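Local coordinates for beta-D-glucoside glucohydrolase (Trichoderma reesei, PDB 4I8D), which probably hydrolyses terminal, non-reducing beta-D-glucosyl residues to release beta-D-glucose, as a secreted family 3 glycosidase of cellulose breakdown, at residues L342-P347 and V518-V523; T581-S586 and I622-Q627; A616-D621 and A668-R673. All coordinates share one frame; numbering follows the deposited sequence.

Interaction 1: L342-P347 and V518-V523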
ATOM      1  N   LEU A 342     -21.422  16.388 -13.872  1.00 52.10           N
ATOM      2  CA  LEU A 342     -20.544  16.674 -12.771  1.00 51.79           C
ATOM      3  C   LEU A 342     -19.492  17.656 -13.309  1.00 52.33           C
ATOM      4  O   LEU A 342     -19.106  17.560 -14.483  1.00 51.42           O
ATOM      5  CB  LEU A 342     -19.911  15.359 -12.310  1.00 50.71           C
ATOM      6  CG  LEU A 342     -19.793  14.956 -10.835  1.00 49.52           C
ATOM      7  CD1 LEU A 342     -21.052  15.215 -10.017  1.00 49.22           C
ATOM      8  CD2 LEU A 342     -19.396  13.489 -10.753  1.00 48.20           C
ATOM      9  N   PRO A 343     -19.051  18.624 -12.478  1.00 52.25           N
ATOM     10  CA  PRO A 343     -19.478  18.872 -11.097  1.00 52.74           C
ATOM     11  C   PRO A 343     -20.916  19.356 -11.007  1.00 55.32           C
ATOM     12  O   PRO A 343     -21.439  19.930 -11.964  1.00 54.46           O
ATOM     13  CB  PRO A 343     -18.542  19.992 -10.635  1.00 51.18           C
ATOM     14  CG  PRO A 343     -18.118  20.675 -11.888  1.00 50.88           C
ATOM     15  CD  PRO A 343     -18.016  19.583 -12.908  1.00 51.87           C
ATOM     16  N   LEU A 344     -21.541  19.118  -9.858  1.00 58.62           N
ATOM     17  CA  LEU A 344     -22.866  19.651  -9.575  1.00 63.42           C
ATOM     18  C   LEU A 344     -22.798  21.162  -9.398  1.00 68.51           C
ATOM     19  O   LEU A 344     -21.919  21.677  -8.701  1.00 69.85           O
ATOM     20  CB  LEU A 344     -23.430  19.021  -8.303  1.00 62.79           C
ATOM     21  CG  LEU A 344     -23.417  17.501  -8.195  1.00 61.94           C
ATOM     22  CD1 LEU A 344     -23.713  17.099  -6.759  1.00 60.79           C
ATOM     23  CD2 LEU A 344     -24.412  16.879  -9.166  1.00 61.68           C
ATOM     24  N   LYS A 345     -23.733  21.866 -10.029  1.00 74.18           N
ATOM     25  CA  LYS A 345     -23.809  23.321  -9.926  1.00 78.28           C
ATOM     26  C   LYS A 345     -25.220  23.779  -9.547  1.00 78.96           C
ATOM     27  O   LYS A 345     -25.998  24.213 -10.403  1.00 80.87           O
ATOM     28  CB  LYS A 345     -23.338  23.979 -11.230  1.00 80.93           C
ATOM     29  CG  LYS A 345     -21.827  24.048 -11.376  1.00 82.63           C
ATOM     30  CD  LYS A 345     -21.412  24.243 -12.825  1.00 84.01           C
ATOM     31  CE  LYS A 345     -19.933  23.938 -13.014  1.00 84.44           C
ATOM     32  NZ  LYS A 345     -19.563  23.814 -14.452  1.00 84.98           N
ATOM     33  N   LYS A 346     -25.535  23.657  -8.258  1.00 78.20           N
ATOM     34  CA  LYS A 346     -26.813  24.110  -7.679  1.00 79.34           C
ATOM     35  C   LYS A 346     -28.090  23.577  -8.369  1.00 76.92           C
ATOM     36  O   LYS A 346     -28.814  24.342  -9.014  1.00 76.18           O
ATOM     37  CB  LYS A 346     -26.842  25.648  -7.565  1.00 81.37           C
ATOM     38  CG  LYS A 346     -26.018  26.193  -6.407  1.00 83.77           C
ATOM     39  CD  LYS A 346     -25.488  27.593  -6.670  1.00 85.60           C
ATOM     40  CE  LYS A 346     -24.421  27.955  -5.648  1.00 86.28           C
ATOM     41  NZ  LYS A 346     -23.742  29.237  -5.974  1.00 86.58           N
ATOM     42  N   PRO A 347     -28.366  22.263  -8.233  1.00 74.21           N
ATOM     43  CA  PRO A 347     -29.640  21.731  -8.722  1.00 72.89           C
ATOM     44  C   PRO A 347     -30.754  21.934  -7.688  1.00 72.59           C
ATOM     45  O   PRO A 347     -30.467  22.212  -6.520  1.00 72.76           O
ATOM     46  CB  PRO A 347     -29.342  20.246  -8.911  1.00 72.01           C
ATOM     47  CG  PRO A 347     -28.290  19.945  -7.894  1.00 70.74           C
ATOM     48  CD  PRO A 347     -27.508  21.206  -7.663  1.00 72.09           C
ATOM     49  N   VAL A 518     -14.894  17.028  -4.322  1.00 40.64           N
ATOM     50  CA  VAL A 518     -14.926  16.631  -5.729  1.00 41.25           C
ATOM     51  C   VAL A 518     -16.293  16.851  -6.394  1.00 41.90           C
ATOM     52  O   VAL A 518     -16.362  17.420  -7.486  1.00 41.61           O
ATOM     53  CB  VAL A 518     -14.415  15.178  -5.928  1.00 40.87           C
ATOM     54  CG1 VAL A 518     -14.602  14.721  -7.361  1.00 41.23           C
ATOM     55  CG2 VAL A 518     -12.942  15.076  -5.556  1.00 40.89           C
ATOM     56  N   LEU A 519     -17.373  16.416  -5.741  1.00 43.39           N
ATOM     57  CA  LEU A 519     -18.728  16.523  -6.318  1.00 45.27           C
ATOM     58  C   LEU A 519     -19.087  17.938  -6.770  1.00 47.85           C
ATOM     59  O   LEU A 519     -19.514  18.134  -7.910  1.00 48.43           O
ATOM     60  CB  LEU A 519     -19.800  16.007  -5.353  1.00 44.72           C
ATOM     61  CG  LEU A 519     -19.860  14.515  -5.031  1.00 44.29           C
ATOM     62  CD1 LEU A 519     -21.013  14.225  -4.082  1.00 44.68           C
ATOM     63  CD2 LEU A 519     -19.981  13.689  -6.303  1.00 44.41           C
ATOM     64  N   TRP A 520     -18.897  18.914  -5.880  1.00 50.21           N
ATOM     65  CA  TRP A 520     -19.183  20.317  -6.197  1.00 52.26           C
ATOM     66  C   TRP A 520     -18.075  21.039  -6.951  1.00 51.04           C
ATOM     67  O   TRP A 520     -18.252  22.177  -7.372  1.00 50.65           O
ATOM     68  CB  TRP A 520     -19.584  21.096  -4.945  1.00 55.32           C
ATOM     69  CG  TRP A 520     -21.036  20.999  -4.700  1.00 59.01           C
ATOM     70  CD1 TRP A 520     -21.998  21.872  -5.122  1.00 59.97           C
ATOM     71  CD2 TRP A 520     -21.720  19.941  -4.020  1.00 61.03           C
ATOM     72  NE1 TRP A 520     -23.238  21.432  -4.729  1.00 60.52           N
ATOM     73  CE2 TRP A 520     -23.097  20.249  -4.049  1.00 60.90           C
ATOM     74  CE3 TRP A 520     -21.300  18.765  -3.382  1.00 61.58           C
ATOM     75  CZ2 TRP A 520     -24.061  19.428  -3.459  1.00 61.99           C
ATOM     76  CZ3 TRP A 520     -22.260  17.947  -2.797  1.00 62.39           C
ATOM     77  CH2 TRP A 520     -23.624  18.285  -2.839  1.00 62.09           C
ATOM     78  N   GLY A 521     -16.940  20.372  -7.130  1.00 51.26           N
ATOM     79  CA  GLY A 521     -15.870  20.899  -7.973  1.00 50.15           C
ATOM     80  C   GLY A 521     -15.052  21.996  -7.328  1.00 49.64           C
ATOM     81  O   GLY A 521     -14.553  22.885  -8.012  1.00 49.99           O
ATOM     82  N   ASP A 522     -14.917  21.943  -6.008  1.00 49.16           N
ATOM     83  CA  ASP A 522     -14.020  22.851  -5.306  1.00 48.97           C
ATOM     84  C   ASP A 522     -12.603  22.449  -5.663  1.00 49.94           C
ATOM     85  O   ASP A 522     -11.706  23.290  -5.745  1.00 50.52           O
ATOM     86  CB  ASP A 522     -14.237  22.773  -3.798  1.00 48.08           C
ATOM     87  CG  ASP A 522     -15.631  23.192  -3.394  1.00 48.44           C
ATOM     88  OD1 ASP A 522     -16.264  23.985  -4.124  1.00 49.32           O
ATOM     89  OD2 ASP A 522     -16.104  22.720  -2.348  1.00 48.29           O
ATOM     90  N   VAL A 523     -12.419  21.149  -5.876  1.00 49.58           N
ATOM     91  CA  VAL A 523     -11.216  20.621  -6.496  1.00 49.93           C
ATOM     92  C   VAL A 523     -11.659  19.689  -7.625  1.00 49.25           C
ATOM     93  O   VAL A 523     -12.666  18.988  -7.495  1.00 50.66           O
ATOM     94  CB  VAL A 523     -10.308  19.896  -5.468  1.00 50.99           C
ATOM     95  CG1 VAL A 523      -9.033  19.387  -6.124  1.00 52.05           C
ATOM     96  CG2 VAL A 523      -9.928  20.834  -4.328  1.00 50.72           C
TER
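Leu344 reaches Trp520 because its first torsion (chi1 -51°) sets CG beside the backbone N and anti to the carbonyl carbon, while an extended second torsion carries CD1 on over the indole. The setting is the alpha/beta C-terminal domain of family 3: the loop between strands 333-337 and 349-353 lies against the end of helix 511-519, where Gly521 closes a Schellman motif. Leu344 CD1 sits 4.0 Å from the centroid of the six-membered ring of Trp520, only 9° off the ring normal, which is a CH-pi contact over the face. A branched leucine suits this place, since one methyl can meet the ring while CB and CG pack against Leu519 O. The backbone adds a polar link: Leu344 N donates to Leu519 O at 3.0 Å, the donor tilted somewhat from the carbonyl plane, and so satisfies a carbonyl near the helix end.

Trp520 is fixed elsewhere too, through NE1 to Gln407 OE1 and a cation-pi contact with Arg403. Beside Leu344, Leu342 CD1 meets Leu519 CD2 at 4.2 Å, and Leu342 and Leu344 both touch Ile478 of strand 477-483, joining the loop to the sheet. The peptide before Pro343 is cis, and the ring's CB lies 3.4 Å from Leu519 O. Gly521 suits its positive phi and its tight surroundings: a beta carbon there would come within about 2.9 Å of Pro343 CB. As built, that CB rests 3.9 Å from Gly521 N.

Interaction 2: T581-S586 and I622-Q627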
ATOM      1  N   THR A 581     -11.200  19.087 -16.264  1.00 45.76           N
ATOM      2  CA  THR A 581     -10.561  19.782 -17.373  1.00 45.57           C
ATOM      3  C   THR A 581      -9.829  18.740 -18.214  1.00 45.13           C
ATOM      4  O   THR A 581      -9.954  17.549 -17.947  1.00 44.71           O
ATOM      5  CB  THR A 581      -9.609  20.898 -16.869  1.00 45.45           C
ATOM      6  OG1 THR A 581      -8.998  21.547 -17.986  1.00 45.57           O
ATOM      7  CG2 THR A 581      -8.516  20.340 -15.945  1.00 44.44           C
ATOM      8  N   LYS A 582      -9.081  19.178 -19.227  1.00 46.11           N
ATOM      9  CA  LYS A 582      -8.286  18.257 -20.059  1.00 46.62           C
ATOM     10  C   LYS A 582      -6.879  18.793 -20.330  1.00 45.98           C
ATOM     11  O   LYS A 582      -6.611  19.976 -20.104  1.00 45.40           O
ATOM     12  CB  LYS A 582      -9.019  17.912 -21.363  1.00 48.10           C
ATOM     13  CG  LYS A 582      -9.366  19.108 -22.237  1.00 50.53           C
ATOM     14  CD  LYS A 582     -10.147  18.682 -23.470  1.00 52.12           C
ATOM     15  CE  LYS A 582      -9.839  19.585 -24.657  1.00 53.32           C
ATOM     16  NZ  LYS A 582     -10.403  20.951 -24.493  1.00 53.54           N
ATOM     17  N   PHE A 583      -5.995  17.918 -20.817  1.00 45.97           N
ATOM     18  CA  PHE A 583      -4.558  18.215 -20.929  1.00 45.66           C
ATOM     19  C   PHE A 583      -3.923  17.852 -22.275  1.00 46.89           C
ATOM     20  O   PHE A 583      -4.256  16.831 -22.877  1.00 48.32           O
ATOM     21  CB  PHE A 583      -3.794  17.503 -19.807  1.00 44.37           C
ATOM     22  CG  PHE A 583      -4.342  17.777 -18.436  1.00 44.00           C
ATOM     23  CD1 PHE A 583      -3.904  18.879 -17.703  1.00 43.45           C
ATOM     24  CD2 PHE A 583      -5.300  16.937 -17.877  1.00 42.50           C
ATOM     25  CE1 PHE A 583      -4.415  19.132 -16.443  1.00 42.61           C
ATOM     26  CE2 PHE A 583      -5.810  17.190 -16.618  1.00 41.49           C
ATOM     27  CZ  PHE A 583      -5.369  18.286 -15.902  1.00 41.61           C
ATOM     28  N   ASN A 584      -2.999  18.694 -22.731  1.00 47.62           N
ATOM     29  CA  ASN A 584      -2.206  18.422 -23.927  1.00 48.04           C
ATOM     30  C   ASN A 584      -0.744  18.122 -23.607  1.00 47.09           C
ATOM     31  O   ASN A 584      -0.109  18.839 -22.841  1.00 47.41           O
ATOM     32  CB  ASN A 584      -2.298  19.577 -24.931  1.00 50.59           C
ATOM     33  CG  ASN A 584      -3.643  19.639 -25.632  1.00 53.24           C
ATOM     34  OD1 ASN A 584      -4.683  19.396 -25.017  1.00 55.27           O
ATOM     35  ND2 ASN A 584      -3.633  19.975 -26.924  1.00 55.01           N
ATOM     36  N   TYR A 585      -0.233  17.055 -24.215  1.00 46.20           N
ATOM     37  CA  TYR A 585       1.160  16.629 -24.105  1.00 44.95           C
ATOM     38  C   TYR A 585       1.927  17.110 -25.328  1.00 45.88           C
ATOM     39  O   TYR A 585       1.420  17.031 -26.444  1.00 47.25           O
ATOM     40  CB  TYR A 585       1.231  15.096 -24.019  1.00 43.22           C
ATOM     41  CG  TYR A 585       0.682  14.508 -22.724  1.00 41.22           C
ATOM     42  CD1 TYR A 585      -0.607  14.812 -22.278  1.00 40.27           C
ATOM     43  CD2 TYR A 585       1.455  13.641 -21.952  1.00 40.52           C
ATOM     44  CE1 TYR A 585      -1.103  14.280 -21.093  1.00 39.58           C
ATOM     45  CE2 TYR A 585       0.967  13.099 -20.767  1.00 39.59           C
ATOM     46  CZ  TYR A 585      -0.309  13.423 -20.339  1.00 39.10           C
ATOM     47  OH  TYR A 585      -0.787  12.892 -19.165  1.00 38.36           O
ATOM     48  N   SER A 586       3.139  17.622 -25.127  1.00 46.94           N
ATOM     49  CA  SER A 586       3.986  18.039 -26.255  1.00 46.63           C
ATOM     50  C   SER A 586       5.474  18.068 -25.906  1.00 46.68           C
ATOM     51  O   SER A 586       5.845  17.937 -24.733  1.00 46.61           O
ATOM     52  CB  SER A 586       3.534  19.397 -26.800  1.00 46.55           C
ATOM     53  OG  SER A 586       3.586  20.383 -25.792  1.00 46.44           O
ATOM     54  N   ILE A 622       3.146  19.385 -20.294  1.00 44.91           N
ATOM     55  CA  ILE A 622       1.714  19.199 -20.093  1.00 45.15           C
ATOM     56  C   ILE A 622       1.023  20.558 -20.001  1.00 44.95           C
ATOM     57  O   ILE A 622       1.402  21.395 -19.189  1.00 44.59           O
ATOM     58  CB  ILE A 622       1.421  18.310 -18.856  1.00 45.46           C
ATOM     59  CG1 ILE A 622       1.550  16.826 -19.209  1.00 46.75           C
ATOM     60  CG2 ILE A 622       0.002  18.503 -18.347  1.00 44.82           C
ATOM     61  CD1 ILE A 622       2.960  16.331 -19.442  1.00 47.65           C
ATOM     62  N   ALA A 623       0.020  20.771 -20.848  1.00 45.23           N
ATOM     63  CA  ALA A 623      -0.694  22.046 -20.895  1.00 45.54           C
ATOM     64  C   ALA A 623      -2.170  21.845 -20.605  1.00 45.74           C
ATOM     65  O   ALA A 623      -2.818  20.999 -21.223  1.00 46.31           O
ATOM     66  CB  ALA A 623      -0.509  22.712 -22.250  1.00 45.48           C
ATOM     67  N   ASN A 624      -2.697  22.628 -19.666  1.00 45.73           N
ATOM     68  CA  ASN A 624      -4.115  22.571 -19.298  1.00 45.33           C
ATOM     69  C   ASN A 624      -4.987  23.202 -20.389  1.00 45.83           C
ATOM     70  O   ASN A 624      -5.225  24.414 -20.394  1.00 45.87           O
ATOM     71  CB  ASN A 624      -4.334  23.239 -17.933  1.00 44.82           C
ATOM     72  CG  ASN A 624      -5.782  23.190 -17.459  1.00 45.45           C
ATOM     73  OD1 ASN A 624      -6.727  23.226 -18.252  1.00 45.95           O
ATOM     74  ND2 ASN A 624      -5.960  23.142 -16.141  1.00 45.42           N
ATOM     75  N   SER A 625      -5.464  22.367 -21.307  1.00 46.05           N
ATOM     76  CA  SER A 625      -6.237  22.844 -22.453  1.00 48.41           C
ATOM     77  C   SER A 625      -7.736  22.960 -22.164  1.00 49.42           C
ATOM     78  O   SER A 625      -8.533  23.165 -23.081  1.00 49.98           O
ATOM     79  CB  SER A 625      -5.989  21.968 -23.693  1.00 48.40           C
ATOM     80  OG  SER A 625      -6.432  20.633 -23.500  1.00 47.24           O
ATOM     81  N   GLY A 626      -8.115  22.839 -20.894  1.00 50.08           N
ATOM     82  CA  GLY A 626      -9.517  22.961 -20.499  1.00 51.64           C
ATOM     83  C   GLY A 626      -9.869  24.326 -19.940  1.00 54.15           C
ATOM     84  O   GLY A 626      -9.071  25.266 -20.010  1.00 52.40           O
ATOM     85  N   GLN A 627     -11.067  24.421 -19.365  1.00 56.73           N
ATOM     86  CA  GLN A 627     -11.615  25.693 -18.889  1.00 59.22           C
ATOM     87  C   GLN A 627     -11.584  25.881 -17.356  1.00 56.02           C
ATOM     88  O   GLN A 627     -12.013  26.918 -16.855  1.00 56.09           O
ATOM     89  CB  GLN A 627     -13.032  25.907 -19.462  1.00 63.71           C
ATOM     90  CG  GLN A 627     -14.173  25.187 -18.734  1.00 71.78           C
ATOM     91  CD  GLN A 627     -14.173  23.664 -18.883  1.00 76.24           C
ATOM     92  OE1 GLN A 627     -13.418  23.092 -19.676  1.00 79.16           O
ATOM     93  NE2 GLN A 627     -15.036  22.999 -18.112  1.00 77.50           N
TER
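Asn584 and Ala623 pair in the antiparallel sheet of the fibronectin type III-like part of the enzyme, each giving its N-H to the other's carbonyl. Both bonds are 2.8 Å long, Asn584 N to Ala623 O and Ala623 N to Asn584 O. Toward Gly626 the backbone adds a weak bond, Ser625 N to Lys582 O.

Side-chain hydrogen bonds contribute more there. Asn624, with CG anti to its own N (chi1 -178°), turns OD1 back onto Gly626 N at 3.0 Å, an Asx turn. The same oxygen accepts from Thr581 OG1 at 2.8 Å, a donor lying above the carbonyl plane, whereas Gly626 N lies within it. ND2 gives to Leu660 O and Val628 O, so both ends of the buried amide are satisfied, which suits a flat group carrying donor and acceptor together. Glycine suits position 626: a beta carbon there would run into Thr581 OG1. Nearer solvent, Lys582 bends its chain to bring NZ 3.2 Å from Ser625 O.

Apolar packing lies on the face of Phe583, Tyr585 and Ile622. Ile622 CG2 touches Phe583 CD1 at 4.0 Å; on Tyr585, whose hydroxyl is hydrogen-bonded to Glu632, a CH-pi contact places Ile622 CG1 3.9 Å above the ring centre.

Interaction 3: A616-D621 and A668-R673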
ATOM      1  N   ALA A 616      19.273   8.061 -17.123  1.00 51.98           N
ATOM      2  CA  ALA A 616      18.578   8.696 -18.230  1.00 50.81           C
ATOM      3  C   ALA A 616      17.509   9.646 -17.707  1.00 49.53           C
ATOM      4  O   ALA A 616      17.114   9.564 -16.539  1.00 48.55           O
ATOM      5  CB  ALA A 616      17.960   7.638 -19.135  1.00 50.76           C
ATOM      6  N   THR A 617      17.043  10.541 -18.573  1.00 49.23           N
ATOM      7  CA  THR A 617      15.983  11.485 -18.212  1.00 49.18           C
ATOM      8  C   THR A 617      15.011  11.705 -19.361  1.00 48.35           C
ATOM      9  O   THR A 617      15.422  11.901 -20.507  1.00 49.27           O
ATOM     10  CB  THR A 617      16.557  12.836 -17.734  1.00 49.91           C
ATOM     11  OG1 THR A 617      17.096  12.675 -16.414  1.00 51.07           O
ATOM     12  CG2 THR A 617      15.473  13.914 -17.699  1.00 48.91           C
ATOM     13  N   VAL A 618      13.721  11.668 -19.038  1.00 46.40           N
ATOM     14  CA  VAL A 618      12.667  11.851 -20.029  1.00 45.42           C
ATOM     15  C   VAL A 618      11.777  13.033 -19.632  1.00 44.53           C
ATOM     16  O   VAL A 618      11.453  13.215 -18.457  1.00 44.86           O
ATOM     17  CB  VAL A 618      11.832  10.560 -20.218  1.00 44.61           C
ATOM     18  CG1 VAL A 618      10.918  10.678 -21.426  1.00 44.27           C
ATOM     19  CG2 VAL A 618      12.740   9.349 -20.368  1.00 44.09           C
ATOM     20  N   THR A 619      11.375  13.810 -20.632  1.00 43.88           N
ATOM     21  CA  THR A 619      10.709  15.092 -20.444  1.00 43.27           C
ATOM     22  C   THR A 619       9.511  15.218 -21.380  1.00 42.84           C
ATOM     23  O   THR A 619       9.588  14.819 -22.539  1.00 43.37           O
ATOM     24  CB  THR A 619      11.705  16.244 -20.747  1.00 43.48           C
ATOM     25  OG1 THR A 619      12.597  16.404 -19.638  1.00 44.12           O
ATOM     26  CG2 THR A 619      10.996  17.574 -21.042  1.00 42.11           C
ATOM     27  N   VAL A 620       8.424  15.797 -20.878  1.00 41.92           N
ATOM     28  CA  VAL A 620       7.266  16.153 -21.695  1.00 42.38           C
ATOM     29  C   VAL A 620       6.599  17.390 -21.088  1.00 43.36           C
ATOM     30  O   VAL A 620       6.662  17.601 -19.873  1.00 44.06           O
ATOM     31  CB  VAL A 620       6.262  14.966 -21.840  1.00 42.07           C
ATOM     32  CG1 VAL A 620       5.806  14.440 -20.481  1.00 40.88           C
ATOM     33  CG2 VAL A 620       5.058  15.344 -22.698  1.00 41.91           C
ATOM     34  N   ASP A 621       5.984  18.209 -21.938  1.00 44.67           N
ATOM     35  CA  ASP A 621       5.241  19.387 -21.501  1.00 45.49           C
ATOM     36  C   ASP A 621       3.742  19.122 -21.453  1.00 45.91           C
ATOM     37  O   ASP A 621       3.143  18.684 -22.446  1.00 46.99           O
ATOM     38  CB  ASP A 621       5.534  20.579 -22.416  1.00 46.80           C
ATOM     39  CG  ASP A 621       6.816  21.319 -22.034  1.00 49.28           C
ATOM     40  OD1 ASP A 621       7.561  20.842 -21.140  1.00 49.44           O
ATOM     41  OD2 ASP A 621       7.077  22.388 -22.632  1.00 50.21           O
ATOM     42  N   ALA A 668       6.995  17.895 -17.037  1.00 49.58           N
ATOM     43  CA  ALA A 668       7.124  16.709 -16.203  1.00 49.69           C
ATOM     44  C   ALA A 668       8.464  16.024 -16.473  1.00 50.46           C
ATOM     45  O   ALA A 668       8.817  15.764 -17.633  1.00 51.68           O
ATOM     46  CB  ALA A 668       5.972  15.752 -16.461  1.00 49.44           C
ATOM     47  N   THR A 669       9.197  15.735 -15.398  1.00 49.63           N
ATOM     48  CA  THR A 669      10.538  15.157 -15.493  1.00 50.15           C
ATOM     49  C   THR A 669      10.590  13.738 -14.919  1.00 50.31           C
ATOM     50  O   THR A 669      10.304  13.527 -13.736  1.00 49.11           O
ATOM     51  CB  THR A 669      11.580  16.059 -14.783  1.00 50.48           C
ATOM     52  OG1 THR A 669      11.503  17.384 -15.320  1.00 49.93           O
ATOM     53  CG2 THR A 669      13.011  15.528 -14.966  1.00 49.99           C
ATOM     54  N   PHE A 670      10.963  12.773 -15.760  1.00 50.41           N
ATOM     55  CA  PHE A 670      11.067  11.376 -15.325  1.00 51.30           C
ATOM     56  C   PHE A 670      12.525  10.934 -15.214  1.00 52.20           C
ATOM     57  O   PHE A 670      13.230  10.817 -16.220  1.00 53.32           O
ATOM     58  CB  PHE A 670      10.300  10.424 -16.260  1.00 49.63           C
ATOM     59  CG  PHE A 670       8.903  10.872 -16.585  1.00 48.26           C
ATOM     60  CD1 PHE A 670       7.907  10.864 -15.614  1.00 48.56           C
ATOM     61  CD2 PHE A 670       8.578  11.289 -17.869  1.00 47.96           C
ATOM     62  CE1 PHE A 670       6.614  11.274 -15.918  1.00 48.10           C
ATOM     63  CE2 PHE A 670       7.290  11.696 -18.181  1.00 47.83           C
ATOM     64  CZ  PHE A 670       6.306  11.689 -17.205  1.00 47.36           C
ATOM     65  N   ASN A 671      12.969  10.686 -13.986  1.00 51.54           N
ATOM     66  CA  ASN A 671      14.329  10.233 -13.764  1.00 51.60           C
ATOM     67  C   ASN A 671      14.439   8.719 -13.772  1.00 51.79           C
ATOM     68  O   ASN A 671      13.819   8.025 -12.958  1.00 51.27           O
ATOM     69  CB  ASN A 671      14.902  10.837 -12.481  1.00 52.12           C
ATOM     70  CG  ASN A 671      15.096  12.343 -12.587  1.00 52.89           C
ATOM     71  OD1 ASN A 671      15.447  12.872 -13.651  1.00 52.35           O
ATOM     72  ND2 ASN A 671      14.867  13.046 -11.479  1.00 52.53           N
ATOM     73  N   ILE A 672      15.227   8.218 -14.717  1.00 52.09           N
ATOM     74  CA  ILE A 672      15.381   6.788 -14.924  1.00 52.43           C
ATOM     75  C   ILE A 672      16.598   6.283 -14.158  1.00 53.05           C
ATOM     76  O   ILE A 672      17.728   6.593 -14.521  1.00 56.70           O
ATOM     77  CB  ILE A 672      15.558   6.450 -16.428  1.00 52.97           C
ATOM     78  CG1 ILE A 672      14.646   7.308 -17.326  1.00 52.78           C
ATOM     79  CG2 ILE A 672      15.383   4.958 -16.683  1.00 52.64           C
ATOM     80  CD1 ILE A 672      13.161   7.071 -17.156  1.00 52.24           C
ATOM     81  N   ARG A 673      16.366   5.513 -13.097  1.00 52.05           N
ATOM     82  CA  ARG A 673      17.454   4.843 -12.380  1.00 51.02           C
ATOM     83  C   ARG A 673      17.945   3.692 -13.258  1.00 51.56           C
ATOM     84  O   ARG A 673      17.317   3.382 -14.270  1.00 51.66           O
ATOM     85  CB  ARG A 673      16.994   4.349 -11.004  1.00 50.18           C
ATOM     86  CG  ARG A 673      16.339   5.425 -10.137  1.00 49.59           C
ATOM     87  CD  ARG A 673      15.549   4.841  -8.966  1.00 49.55           C
ATOM     88  NE  ARG A 673      14.486   3.926  -9.402  1.00 49.82           N
ATOM     89  CZ  ARG A 673      13.549   3.406  -8.608  1.00 49.20           C
ATOM     90  NH1 ARG A 673      13.519   3.701  -7.314  1.00 48.55           N
ATOM     91  NH2 ARG A 673      12.635   2.581  -9.109  1.00 48.58           N
TER
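Val618 and Phe670 form the middle pair of an antiparallel sheet in a fibronectin type III-like beta-sandwich, and exchange two nearly straight backbone bonds: Phe670 N to Val618 O at 2.8 Å and Val618 N to Phe670 O at 3.0 Å. The pairs Val620-Ala668 and Ala616-Ile672 repeat the pattern at either end, although Ala616 N to Ile672 O is weak.

Alternate residues send their side chains into the sandwich. Phe670 holds its CG beside the backbone N (chi1 -48°), which brings CE2 to 3.9 Å from Val620 CG1 and CD2 to 4.1 Å from Val618 CB. Ile672 reaches back with CD1 to Val618 CG2 at 4.0 Å, and the small Ala616 takes Ile672 CG1 beside its CB. Apolar residues suit this inner face, the alanines lying close beside larger neighbours. The other face is hydrophilic and more exposed, with threonines and Asn671; there the methyls Thr617 CG2 and Thr669 CG2 meet at 4.0 Å.

Further out, strands 692-699 and 630-639 cover the apolar face: Phe670 touches Val698 and Leu636, Val618 touches Ile696. With Phe670 cut back to an alanine, the space between the sheets would probably be left partly unfilled, and Val620 CG1, Val698 and Leu636 would lose their aromatic partner. At the strand end, beside helix 135-150, Arg673 bridges to Asp676 through NH2 and to Asp192 OD2 through NH1.

In the fold
Interactions 2 and 3 are two parts of one three-stranded sheet, since strand 614-624 serves both, pairing with 583-592 in the first and 665-673 in the second. They touch through Ser586 O and Asp621 N, a probable hydrogen bond of 2.8 Å, and through Tyr585 against Val620. Interaction 3 is a buried strand pairing with an apolar inner face; interaction 2 is partly buried, near the end of strand 614-624, where side-chain hydrogen bonds add to the pairing. Interaction 1, also buried, belongs to the C-terminal alpha/beta domain and joins a loop to a helix end by one backbone bond and leucine-indole packing. Its centre lies about 20 Å from that of interaction 2, without contact.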